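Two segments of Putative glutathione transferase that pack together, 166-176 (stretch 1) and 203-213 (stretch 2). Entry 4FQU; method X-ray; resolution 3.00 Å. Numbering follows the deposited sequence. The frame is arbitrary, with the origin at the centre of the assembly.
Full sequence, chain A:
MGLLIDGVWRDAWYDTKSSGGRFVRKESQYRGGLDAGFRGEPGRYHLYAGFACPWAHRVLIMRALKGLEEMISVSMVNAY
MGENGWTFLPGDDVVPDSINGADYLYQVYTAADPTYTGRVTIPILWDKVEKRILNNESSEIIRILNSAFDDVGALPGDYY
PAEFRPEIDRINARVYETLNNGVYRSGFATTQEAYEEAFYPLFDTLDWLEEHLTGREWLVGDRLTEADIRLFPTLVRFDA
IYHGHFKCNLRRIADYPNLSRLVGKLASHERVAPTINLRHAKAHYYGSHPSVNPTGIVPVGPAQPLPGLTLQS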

# COMPACT_ATOMS: atom_id res chain seq x y z
N PRO A 166 18.49 -7.47 31.15
CA PRO A 166 17.31 -8.34 31.06
C PRO A 166 16.13 -7.66 30.37
O PRO A 166 15.66 -8.18 29.36
CB PRO A 166 16.96 -8.59 32.51
CG PRO A 166 17.59 -7.47 33.24
CD PRO A 166 18.89 -7.29 32.55
N GLU A 167 15.67 -6.52 30.87
CA GLU A 167 14.50 -5.90 30.20
C GLU A 167 14.78 -5.50 28.76
O GLU A 167 13.97 -5.77 27.87
CB GLU A 167 13.93 -4.70 30.94
CG GLU A 167 12.84 -4.12 30.15
CD GLU A 167 12.10 -3.05 30.91
OE1 GLU A 167 12.74 -2.46 31.82
OE2 GLU A 167 10.90 -2.82 30.59
N ILE A 168 15.92 -4.85 28.53
CA ILE A 168 16.29 -4.55 27.17
C ILE A 168 16.16 -5.79 26.31
O ILE A 168 15.54 -5.77 25.26
CB ILE A 168 17.67 -4.05 27.07
CG1 ILE A 168 17.78 -2.78 27.91
CG2 ILE A 168 17.94 -3.76 25.67
CD1 ILE A 168 18.99 -1.96 27.61
N ASP A 169 16.71 -6.90 26.80
CA ASP A 169 16.67 -8.18 26.09
C ASP A 169 15.24 -8.63 25.78
O ASP A 169 14.93 -8.89 24.61
CB ASP A 169 17.40 -9.24 26.88
CG ASP A 169 18.89 -9.14 26.71
OD1 ASP A 169 19.35 -8.49 25.74
OD2 ASP A 169 19.62 -9.75 27.52
N ARG A 170 14.38 -8.71 26.80
CA ARG A 170 12.98 -9.02 26.58
C ARG A 170 12.40 -8.24 25.39
O ARG A 170 11.75 -8.82 24.51
CB ARG A 170 12.17 -8.66 27.80
CG ARG A 170 11.77 -9.82 28.68
CD ARG A 170 10.54 -9.42 29.51
NE ARG A 170 10.82 -8.32 30.44
CZ ARG A 170 11.83 -8.33 31.30
NH1 ARG A 170 12.67 -9.38 31.35
NH2 ARG A 170 12.02 -7.28 32.11
N ILE A 171 12.64 -6.94 25.38
CA ILE A 171 12.06 -6.06 24.37
C ILE A 171 12.71 -6.26 23.04
O ILE A 171 12.02 -6.34 22.04
CB ILE A 171 12.13 -4.60 24.77
CG1 ILE A 171 11.21 -4.37 25.95
CG2 ILE A 171 11.60 -3.69 23.70
CD1 ILE A 171 11.15 -2.98 26.32
N ASN A 172 14.03 -6.34 23.00
CA ASN A 172 14.67 -6.55 21.71
C ASN A 172 14.17 -7.81 21.05
O ASN A 172 14.09 -7.87 19.82
CB ASN A 172 16.17 -6.68 21.80
CG ASN A 172 16.83 -5.39 21.99
OD1 ASN A 172 17.91 -5.34 22.54
ND2 ASN A 172 16.19 -4.30 21.57
N ALA A 173 13.87 -8.83 21.86
CA ALA A 173 13.48 -10.08 21.28
C ALA A 173 12.11 -9.93 20.59
O ALA A 173 11.99 -10.14 19.39
CB ALA A 173 13.45 -11.08 22.30
N ARG A 174 11.08 -9.53 21.34
CA ARG A 174 9.77 -9.36 20.73
C ARG A 174 9.85 -8.41 19.55
O ARG A 174 9.31 -8.69 18.49
CB ARG A 174 8.76 -8.83 21.71
CG ARG A 174 7.42 -8.49 21.06
CD ARG A 174 6.36 -8.27 22.14
NE ARG A 174 4.98 -8.49 21.71
CZ ARG A 174 3.93 -8.33 22.52
NH1 ARG A 174 4.13 -7.95 23.77
NH2 ARG A 174 2.70 -8.52 22.09
N VAL A 175 10.51 -7.29 19.72
CA VAL A 175 10.60 -6.33 18.65
C VAL A 175 11.26 -6.92 17.44
O VAL A 175 10.85 -6.64 16.33
CB VAL A 175 11.35 -5.11 19.09
CG1 VAL A 175 12.14 -4.52 17.93
CG2 VAL A 175 10.37 -4.11 19.63
N TYR A 176 12.28 -7.74 17.63
CA TYR A 176 13.00 -8.31 16.50
C TYR A 176 12.09 -9.20 15.71
O TYR A 176 11.83 -9.01 14.53
CB TYR A 176 14.21 -9.14 16.94
CG TYR A 176 14.73 -9.97 15.79
CD1 TYR A 176 15.07 -9.36 14.58
CD2 TYR A 176 14.86 -11.33 15.88
CE1 TYR A 176 15.52 -10.09 13.48
CE2 TYR A 176 15.31 -12.07 14.79
CZ TYR A 176 15.63 -11.44 13.59
OH TYR A 176 16.09 -12.14 12.49
N PHE A 203 1.02 -5.76 14.69
CA PHE A 203 0.19 -4.80 15.42
C PHE A 203 -0.03 -5.10 16.92
O PHE A 203 -0.08 -4.19 17.72
CB PHE A 203 -1.10 -4.49 14.64
CG PHE A 203 -0.84 -3.65 13.42
CD1 PHE A 203 -0.85 -2.26 13.48
CD2 PHE A 203 -0.48 -4.24 12.23
CE1 PHE A 203 -0.56 -1.46 12.36
CE2 PHE A 203 -0.21 -3.44 11.12
CZ PHE A 203 -0.25 -2.05 11.20
N ASP A 204 -0.12 -6.36 17.33
CA ASP A 204 -0.16 -6.67 18.76
C ASP A 204 1.06 -6.10 19.48
O ASP A 204 1.01 -5.65 20.63
CB ASP A 204 -0.18 -8.18 18.97
CG ASP A 204 -1.53 -8.81 18.67
OD1 ASP A 204 -2.57 -8.10 18.76
OD2 ASP A 204 -1.54 -10.02 18.37
N THR A 205 2.19 -6.14 18.79
CA THR A 205 3.42 -5.60 19.33
C THR A 205 3.43 -4.08 19.32
O THR A 205 3.97 -3.47 20.23
CB THR A 205 4.68 -6.15 18.65
OG1 THR A 205 4.97 -7.45 19.13
CG2 THR A 205 5.84 -5.30 19.02
N LEU A 206 2.87 -3.45 18.31
CA LEU A 206 2.77 -2.00 18.39
C LEU A 206 1.82 -1.62 19.54
O LEU A 206 2.12 -0.71 20.32
CB LEU A 206 2.35 -1.35 17.07
CG LEU A 206 3.23 -1.65 15.85
CD1 LEU A 206 2.59 -1.09 14.62
CD2 LEU A 206 4.63 -1.11 16.05
N ASP A 207 0.69 -2.32 19.64
CA ASP A 207 -0.34 -2.03 20.63
C ASP A 207 0.31 -2.12 22.00
O ASP A 207 0.01 -1.33 22.89
CB ASP A 207 -1.53 -3.01 20.50
CG ASP A 207 -2.49 -2.66 19.34
OD1 ASP A 207 -2.46 -1.49 18.89
OD2 ASP A 207 -3.30 -3.54 18.89
N TRP A 208 1.22 -3.07 22.16
CA TRP A 208 1.96 -3.21 23.41
C TRP A 208 3.00 -2.10 23.71
O TRP A 208 3.09 -1.56 24.83
CB TRP A 208 2.68 -4.55 23.46
CG TRP A 208 3.39 -4.72 24.76
CD1 TRP A 208 2.83 -4.96 25.97
CD2 TRP A 208 4.78 -4.60 24.98
NE1 TRP A 208 3.78 -5.01 26.94
CE2 TRP A 208 5.00 -4.80 26.36
CE3 TRP A 208 5.87 -4.34 24.16
CZ2 TRP A 208 6.24 -4.75 26.93
CZ3 TRP A 208 7.10 -4.29 24.71
CH2 TRP A 208 7.29 -4.49 26.09
N LEU A 209 3.81 -1.81 22.70
CA LEU A 209 4.79 -0.76 22.78
C LEU A 209 4.14 0.59 23.12
O LEU A 209 4.66 1.35 23.93
CB LEU A 209 5.57 -0.71 21.48
CG LEU A 209 6.63 -1.79 21.48
CD1 LEU A 209 7.13 -1.98 20.11
CD2 LEU A 209 7.80 -1.44 22.39
N GLU A 210 3.00 0.87 22.51
CA GLU A 210 2.32 2.11 22.80
C GLU A 210 1.96 2.21 24.27
O GLU A 210 2.04 3.29 24.86
CB GLU A 210 1.08 2.28 21.93
CG GLU A 210 0.25 3.50 22.25
CD GLU A 210 0.82 4.80 21.66
OE1 GLU A 210 1.75 4.75 20.84
OE2 GLU A 210 0.31 5.88 22.02
N GLU A 211 1.59 1.10 24.90
CA GLU A 211 1.23 1.20 26.33
C GLU A 211 2.46 1.42 27.17
O GLU A 211 2.51 2.30 28.03
CB GLU A 211 0.45 -0.02 26.84
CG GLU A 211 -1.02 0.28 27.14
CD GLU A 211 -1.27 0.93 28.51
OE1 GLU A 211 -0.47 0.68 29.44
OE2 GLU A 211 -2.27 1.68 28.68
N HIS A 212 3.45 0.59 26.92
CA HIS A 212 4.68 0.68 27.65
C HIS A 212 5.19 2.09 27.68
O HIS A 212 5.81 2.52 28.64
CB HIS A 212 5.73 -0.17 26.96
CG HIS A 212 6.84 -0.56 27.85
ND1 HIS A 212 6.66 -1.44 28.90
CD2 HIS A 212 8.13 -0.17 27.89
CE1 HIS A 212 7.81 -1.59 29.54
NE2 HIS A 212 8.71 -0.82 28.95
N LEU A 213 4.94 2.81 26.60
CA LEU A 213 5.55 4.12 26.43
C LEU A 213 4.72 5.22 27.07
O LEU A 213 5.02 6.42 26.89
CB LEU A 213 5.76 4.41 24.93
CG LEU A 213 6.94 3.73 24.25
CD1 LEU A 213 7.07 4.10 22.80
CD2 LEU A 213 8.21 4.08 24.93

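Antiparallel helices pack through side chains set about a turn apart, and this pair from a putative glutathione transferase illustrates the principle. Helices 166-176 and 203-212 run roughly antiparallel, at 147°, and their axes come no closer than 10.6 Å. Walking along the first helix therefore means walking backward along the second, and the contacts from 167 to 171 and on to the neighbours 174 and 175 fall about one helical turn apart.

Glu-167 comes first. Its extended side chain brings Glu-167 OE2 to 3.4 Å from NE2 of His-212, near the plane of the imidazole. One turn on, the CA-to-CB bond of Ile-171 points sideways to the other helix, yet the end of the side chain comes nearer: Ile-171 CG1 lies 3.9 Å from CH2 of Trp-208, an apolar contact at the edge of the indole.

Arg-174, all trans from chi1 to chi3, buries the most surface. Arg-174 NE donates a weak hydrogen bond to OG1 of Thr-205 (2.8 Å), the N-H...O angle being only 123°. Meanwhile Arg-174 NH1 sits over one face of the Trp-208 ring, 3.5 Å from Trp-208 CG, where a cation can meet the indole's pi electrons. Finally, Val-175 CG2 meets Leu-209 CD1 at 3.9 Å, adding a buried aliphatic contact beside the polar one.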